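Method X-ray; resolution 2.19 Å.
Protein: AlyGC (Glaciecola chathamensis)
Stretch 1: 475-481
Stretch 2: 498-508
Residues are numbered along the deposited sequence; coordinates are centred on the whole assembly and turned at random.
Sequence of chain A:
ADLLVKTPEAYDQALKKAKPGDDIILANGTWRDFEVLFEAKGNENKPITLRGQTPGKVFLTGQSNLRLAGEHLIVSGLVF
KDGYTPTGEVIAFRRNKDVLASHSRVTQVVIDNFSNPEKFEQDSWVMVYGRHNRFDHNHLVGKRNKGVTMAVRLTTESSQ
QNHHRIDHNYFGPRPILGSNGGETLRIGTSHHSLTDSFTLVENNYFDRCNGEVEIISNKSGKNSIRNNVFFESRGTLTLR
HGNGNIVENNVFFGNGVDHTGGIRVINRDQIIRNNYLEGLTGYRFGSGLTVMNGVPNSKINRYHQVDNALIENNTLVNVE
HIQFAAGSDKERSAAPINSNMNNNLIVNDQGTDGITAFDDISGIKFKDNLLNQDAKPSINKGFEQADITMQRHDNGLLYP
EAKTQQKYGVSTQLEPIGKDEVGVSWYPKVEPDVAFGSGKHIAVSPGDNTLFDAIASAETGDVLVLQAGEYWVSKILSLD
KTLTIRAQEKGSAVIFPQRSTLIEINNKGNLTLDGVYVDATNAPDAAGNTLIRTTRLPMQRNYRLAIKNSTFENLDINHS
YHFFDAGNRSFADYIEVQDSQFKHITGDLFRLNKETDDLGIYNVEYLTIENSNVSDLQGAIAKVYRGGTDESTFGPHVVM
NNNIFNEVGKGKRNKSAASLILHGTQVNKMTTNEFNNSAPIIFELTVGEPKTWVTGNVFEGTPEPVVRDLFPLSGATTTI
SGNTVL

Stretch 1, residues 475-481: KILSLDK
Stretch 2 (498-508) QRSTLIEINNK

Two short parallel strands of AlyGC, 477-479 and 503-505, lie side by side with their N-to-C directions 21° apart and their axes 4.6 Å apart at closest approach. The register is simple: Leu 477 sits beside Ile 503, Ser 478 beside Glu 504 and Leu 479 beside Ile 505, with CA-CA separations of 4.7, 4.6 and 5.0 Å. Both strands are extended, with phi/psi of -90/97, -96/123 and -104/120 along the first and -130/130, -114/130 and -102/114 along the second.

Four backbone hydrogen bonds fix this register. Leu 477 N donates to Leu 502 O at 3.0 Å, and Glu 504 N returns a bond to Leu 477 O at 2.9 Å. One step further on, Leu 479 N donates to Glu 504 O at 2.8 Å, and Asn 506 N donates to Leu 479 O at 2.8 Å. The N-H...O angles run from 156° to 169°, so all four are nearly straight. The rule is the parallel one: Leu 477 and Leu 479 each spend both N and O on this neighbour, linking to residues that flank their register partners, while across the gap Glu 504 does the same between them. Two of the four hydrogen-bonded carbonyls also receive CA-H...O contacts: Ile 503 CA lies 3.4 Å from Leu 477 O, and Ser 478 CA lies 3.4 Å from Glu 504 O.

Side chains alternate between the faces. Leu 477, Leu 479, Ile 503 and Ile 505 share one buried face. Leu 477, chi1 m with chi2 off-well at 9°, brings CD2 to 3.8 Å from Leu 502 CD1 and 4.1 Å from Ile 503 CG1. Leu 502 has chi1 t and chi2 p; its CA-to-CB bond points away, but the end of the side chain comes nearer. Its phi/psi is -86/-55. Leu 479 is also t, p, whereas Ile 503 and Ile 505 are both m, t.

Ser 478 (chi1 p) and Glu 504 (t, t, chi3 -102°) share the other, partly exposed face, where Ser 478 CB approaches Glu 504 OE2 to 3.4 Å. The carboxylate is not left unpaired: Glu 504 OE1 is hydrogen-bonded elsewhere in the structure. Ile 476, m, t at phi/psi -55/135, leads into the strand and packs CG2 3.9 Å from Glu 504 CB and CD1 4.1 Å from Thr 501 CB. Thr 501 OG1 finds its hydrogen bond elsewhere in the structure.

Beyond the strands the ladder gives way to looser contacts. Asp 480, at phi/psi -126/25, sets its CA 3.5 Å from Asn 507 O in a CA-H...O contact, and its O lies 3.3 Å from Lys 508 CB. Lys 508 takes a positive phi, 79/-6. Lys 481 O and Lys 508 O, two acceptors 3.5 Å apart, cannot bond each other. The contact buries 666 Å², counting both sides.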

ATOM      1  N   LYS A 475      -8.891  21.354   3.393  1.00 31.30           N
ATOM      2  CA  LYS A 475      -7.597  20.690   3.393  1.00 35.15           C
ATOM      3  C   LYS A 475      -7.655  19.501   4.335  1.00 35.62           C
ATOM      4  O   LYS A 475      -8.225  19.596   5.426  1.00 33.00           O
ATOM      5  CB  LYS A 475      -6.483  21.648   3.814  1.00 36.15           C
ATOM      6  CG  LYS A 475      -6.243  22.741   2.789  1.00 41.91           C
ATOM      7  CD  LYS A 475      -5.084  23.660   3.158  1.00 53.07           C
ATOM      8  CE  LYS A 475      -5.421  24.538   4.365  1.00 53.81           C
ATOM      9  NZ  LYS A 475      -4.358  25.563   4.648  1.00 53.21           N
ATOM     10  N   ILE A 476      -7.069  18.382   3.901  1.00 33.11           N
ATOM     11  CA  ILE A 476      -7.080  17.170   4.709  1.00 35.74           C
ATOM     12  C   ILE A 476      -6.508  17.459   6.091  1.00 34.06           C
ATOM     13  O   ILE A 476      -5.495  18.155   6.233  1.00 38.13           O
ATOM     14  CB  ILE A 476      -6.310  16.055   3.990  1.00 36.49           C
ATOM     15  CG1 ILE A 476      -7.098  15.586   2.767  1.00 35.68           C
ATOM     16  CG2 ILE A 476      -6.064  14.888   4.913  1.00 32.21           C
ATOM     17  CD1 ILE A 476      -6.376  14.522   1.977  1.00 38.63           C
ATOM     18  N   LEU A 477      -7.184  16.957   7.119  1.00 30.34           N
ATOM     19  CA  LEU A 477      -6.732  17.085   8.500  1.00 29.33           C
ATOM     20  C   LEU A 477      -5.863  15.874   8.809  1.00 32.94           C
ATOM     21  O   LEU A 477      -6.378  14.800   9.120  1.00 33.49           O
ATOM     22  CB  LEU A 477      -7.922  17.154   9.446  1.00 27.20           C
ATOM     23  CG  LEU A 477      -8.764  18.419   9.616  1.00 33.08           C
ATOM     24  CD1 LEU A 477      -8.427  19.487   8.619  1.00 29.32           C
ATOM     25  CD2 LEU A 477     -10.238  18.069   9.567  1.00 28.36           C
ATOM     26  N   SER A 478      -4.546  16.020   8.705  1.00 32.94           N
ATOM     27  CA  SER A 478      -3.649  14.896   8.943  1.00 30.78           C
ATOM     28  C   SER A 478      -3.154  14.963  10.380  1.00 31.62           C
ATOM     29  O   SER A 478      -2.599  15.979  10.812  1.00 33.46           O
ATOM     30  CB  SER A 478      -2.493  14.868   7.940  1.00 33.10           C
ATOM     31  OG  SER A 478      -1.900  16.133   7.802  1.00 42.41           O
ATOM     32  N   LEU A 479      -3.391  13.889  11.115  1.00 27.68           N
ATOM     33  CA  LEU A 479      -3.119  13.805  12.541  1.00 28.94           C
ATOM     34  C   LEU A 479      -1.853  12.986  12.763  1.00 29.98           C
ATOM     35  O   LEU A 479      -1.788  11.818  12.362  1.00 28.66           O
ATOM     36  CB  LEU A 479      -4.307  13.165  13.253  1.00 26.46           C
ATOM     37  CG  LEU A 479      -4.409  13.255  14.763  1.00 30.59           C
ATOM     38  CD1 LEU A 479      -4.250  14.691  15.218  1.00 30.55           C
ATOM     39  CD2 LEU A 479      -5.759  12.735  15.161  1.00 31.56           C
ATOM     40  N   ASP A 480      -0.850  13.599  13.387  1.00 27.64           N
ATOM     41  CA  ASP A 480       0.393  12.917  13.717  1.00 26.67           C
ATOM     42  C   ASP A 480       0.693  13.066  15.199  1.00 25.99           C
ATOM     43  O   ASP A 480       1.842  12.980  15.617  1.00 26.34           O
ATOM     44  CB  ASP A 480       1.565  13.410  12.855  1.00 28.53           C
ATOM     45  CG  ASP A 480       1.888  14.892  13.057  1.00 32.57           C
ATOM     46  OD1 ASP A 480       1.266  15.551  13.908  1.00 36.38           O
ATOM     47  OD2 ASP A 480       2.784  15.407  12.363  1.00 37.48           O
ATOM     48  N   LYS A 481      -0.347  13.273  16.004  1.00 25.10           N
ATOM     49  CA  LYS A 481      -0.210  13.348  17.449  1.00 23.72           C
ATOM     50  C   LYS A 481      -1.474  12.772  18.076  1.00 24.82           C
ATOM     51  O   LYS A 481      -2.415  12.389  17.377  1.00 24.82           O
ATOM     52  CB  LYS A 481       0.044  14.789  17.889  1.00 25.06           C
ATOM     53  CG  LYS A 481      -1.180  15.681  17.765  1.00 30.54           C
ATOM     54  CD  LYS A 481      -0.820  17.156  17.662  1.00 30.52           C
ATOM     55  CE  LYS A 481      -0.279  17.477  16.298  1.00 36.20           C
ATOM     56  NZ  LYS A 481      -0.102  18.942  16.084  1.00 37.03           N
ATOM     57  N   GLN A 498     -14.858  19.079   2.403  1.00 26.49           N
ATOM     58  CA  GLN A 498     -14.910  19.401   0.991  1.00 27.49           C
ATOM     59  C   GLN A 498     -13.900  18.611   0.177  1.00 31.33           C
ATOM     60  O   GLN A 498     -13.859  18.777  -1.048  1.00 34.65           O
ATOM     61  CB  GLN A 498     -14.691  20.903   0.774  1.00 25.93           C
ATOM     62  CG  GLN A 498     -15.755  21.778   1.425  1.00 30.27           C
ATOM     63  CD  GLN A 498     -15.416  23.258   1.362  1.00 32.69           C
ATOM     64  OE1 GLN A 498     -14.700  23.775   2.211  1.00 31.50           O
ATOM     65  NE2 GLN A 498     -15.931  23.944   0.349  1.00 34.90           N
ATOM     66  N   ARG A 499     -13.082  17.772   0.816  1.00 27.87           N
ATOM     67  CA  ARG A 499     -12.107  16.920   0.139  1.00 31.05           C
ATOM     68  C   ARG A 499     -12.518  15.452   0.245  1.00 28.05           C
ATOM     69  O   ARG A 499     -13.434  15.085   0.984  1.00 30.91           O
ATOM     70  CB  ARG A 499     -10.698  17.114   0.726  1.00 31.74           C
ATOM     71  CG  ARG A 499     -10.167  18.550   0.698  1.00 29.24           C
ATOM     72  CD  ARG A 499      -9.485  18.919  -0.630  1.00 33.82           C
ATOM     73  NE  ARG A 499     -10.435  19.153  -1.714  1.00 36.75           N
ATOM     74  CZ  ARG A 499     -11.083  20.306  -1.911  1.00 46.02           C
ATOM     75  NH1 ARG A 499     -10.884  21.336  -1.093  1.00 45.01           N
ATOM     76  NH2 ARG A 499     -11.941  20.432  -2.924  1.00 42.96           N
ATOM     77  N   SER A 500     -11.814  14.609  -0.513  1.00 29.70           N
ATOM     78  CA  SER A 500     -12.087  13.174  -0.514  1.00 29.13           C
ATOM     79  C   SER A 500     -11.891  12.553   0.861  1.00 26.50           C
ATOM     80  O   SER A 500     -12.517  11.540   1.184  1.00 27.61           O
ATOM     81  CB  SER A 500     -11.188  12.475  -1.525  1.00 32.03           C
ATOM     82  OG  SER A 500     -11.726  12.608  -2.819  1.00 40.75           O
ATOM     83  N   THR A 501     -11.027  13.132   1.671  1.00 23.94           N
ATOM     84  CA  THR A 501     -10.817  12.687   3.034  1.00 26.86           C
ATOM     85  C   THR A 501     -11.010  13.871   3.959  1.00 27.73           C
ATOM     86  O   THR A 501     -10.599  14.988   3.638  1.00 30.32           O
ATOM     87  CB  THR A 501      -9.407  12.101   3.231  1.00 27.35           C
ATOM     88  OG1 THR A 501      -9.269  10.920   2.437  1.00 26.03           O
ATOM     89  CG2 THR A 501      -9.170  11.756   4.693  1.00 21.76           C
ATOM     90  N   LEU A 502     -11.672  13.621   5.085  1.00 25.60           N
ATOM     91  CA  LEU A 502     -11.739  14.598   6.158  1.00 27.95           C
ATOM     92  C   LEU A 502     -10.527  14.495   7.078  1.00 26.03           C
ATOM     93  O   LEU A 502      -9.823  15.479   7.303  1.00 28.55           O
ATOM     94  CB  LEU A 502     -13.025  14.400   6.959  1.00 25.36           C
ATOM     95  CG  LEU A 502     -13.173  15.375   8.115  1.00 26.73           C
ATOM     96  CD1 LEU A 502     -13.195  16.790   7.572  1.00 24.64           C
ATOM     97  CD2 LEU A 502     -14.415  15.062   8.920  1.00 22.08           C
ATOM     98  N   ILE A 503     -10.272  13.303   7.617  1.00 28.76           N
ATOM     99  CA  ILE A 503      -9.213  13.088   8.599  1.00 26.46           C
ATOM    100  C   ILE A 503      -8.353  11.903   8.177  1.00 24.64           C
ATOM    101  O   ILE A 503      -8.871  10.812   7.905  1.00 24.64           O
ATOM    102  CB  ILE A 503      -9.775  12.847  10.012  1.00 24.19           C
ATOM    103  CG1 ILE A 503     -10.530  14.075  10.498  1.00 25.68           C
ATOM    104  CG2 ILE A 503      -8.644  12.513  10.974  1.00 27.03           C
ATOM    105  CD1 ILE A 503     -11.231  13.860  11.812  1.00 27.45           C
ATOM    106  N   GLU A 504      -7.041  12.117   8.172  1.00 25.49           N
ATOM    107  CA  GLU A 504      -6.029  11.110   7.891  1.00 24.42           C
ATOM    108  C   GLU A 504      -5.206  10.877   9.150  1.00 24.13           C
ATOM    109  O   GLU A 504      -4.744  11.831   9.777  1.00 24.68           O
ATOM    110  CB  GLU A 504      -5.123  11.566   6.746  1.00 25.15           C
ATOM    111  CG  GLU A 504      -3.934  10.680   6.501  1.00 25.51           C
ATOM    112  CD  GLU A 504      -2.973  11.274   5.486  1.00 30.88           C
ATOM    113  OE1 GLU A 504      -2.986  10.839   4.319  1.00 31.54           O
ATOM    114  OE2 GLU A 504      -2.206  12.186   5.860  1.00 40.06           O
ATOM    115  N   ILE A 505      -5.035   9.620   9.523  1.00 24.41           N
ATOM    116  CA  ILE A 505      -4.286   9.260  10.719  1.00 22.78           C
ATOM    117  C   ILE A 505      -2.902   8.783  10.282  1.00 20.64           C
ATOM    118  O   ILE A 505      -2.767   7.748   9.622  1.00 21.81           O
ATOM    119  CB  ILE A 505      -5.020   8.204  11.557  1.00 22.40           C
ATOM    120  CG1 ILE A 505      -6.430   8.690  11.898  1.00 22.88           C
ATOM    121  CG2 ILE A 505      -4.234   7.894  12.835  1.00 20.33           C
ATOM    122  CD1 ILE A 505      -7.290   7.659  12.644  1.00 21.96           C
ATOM    123  N   ASN A 506      -1.883   9.549  10.649  1.00 21.86           N
ATOM    124  CA  ASN A 506      -0.484   9.262  10.381  1.00 20.83           C
ATOM    125  C   ASN A 506       0.172   8.627  11.596  1.00 22.92           C
ATOM    126  O   ASN A 506      -0.418   8.537  12.672  1.00 22.98           O
ATOM    127  CB  ASN A 506       0.267  10.544  10.014  1.00 23.14           C
ATOM    128  CG  ASN A 506      -0.138  11.101   8.661  1.00 35.44           C
ATOM    129  OD1 ASN A 506      -0.514  12.272   8.532  1.00 40.21           O
ATOM    130  ND2 ASN A 506      -0.056  10.271   7.643  1.00 32.16           N
ATOM    131  N   ASN A 507       1.429   8.211  11.416  1.00 24.62           N
ATOM    132  CA  ASN A 507       2.242   7.744  12.528  1.00 22.44           C
ATOM    133  C   ASN A 507       2.148   8.711  13.693  1.00 25.39           C
ATOM    134  O   ASN A 507       2.251   9.925  13.512  1.00 24.55           O
ATOM    135  CB  ASN A 507       3.698   7.592  12.091  1.00 20.66           C
ATOM    136  CG  ASN A 507       3.903   6.406  11.185  1.00 22.98           C
ATOM    137  OD1 ASN A 507       3.238   5.381  11.329  1.00 21.93           O
ATOM    138  ND2 ASN A 507       4.819   6.532  10.246  1.00 21.03           N
ATOM    139  N   LYS A 508       1.928   8.162  14.891  1.00 23.98           N
ATOM    140  CA  LYS A 508       1.824   8.867  16.163  1.00 23.62           C
ATOM    141  C   LYS A 508       0.455   9.518  16.323  1.00 24.66           C
ATOM    142  O   LYS A 508       0.152  10.035  17.397  1.00 25.68           O
ATOM    143  CB  LYS A 508       2.936   9.919  16.360  1.00 24.93           C
ATOM    144  CG  LYS A 508       4.345   9.324  16.146  1.00 31.69           C
ATOM    145  CD  LYS A 508       5.440  10.363  16.074  1.00 33.28           C
ATOM    146  CE  LYS A 508       5.557  11.085  17.379  1.00 40.71           C
ATOM    147  NZ  LYS A 508       5.601  10.096  18.479  1.00 37.48           N
TER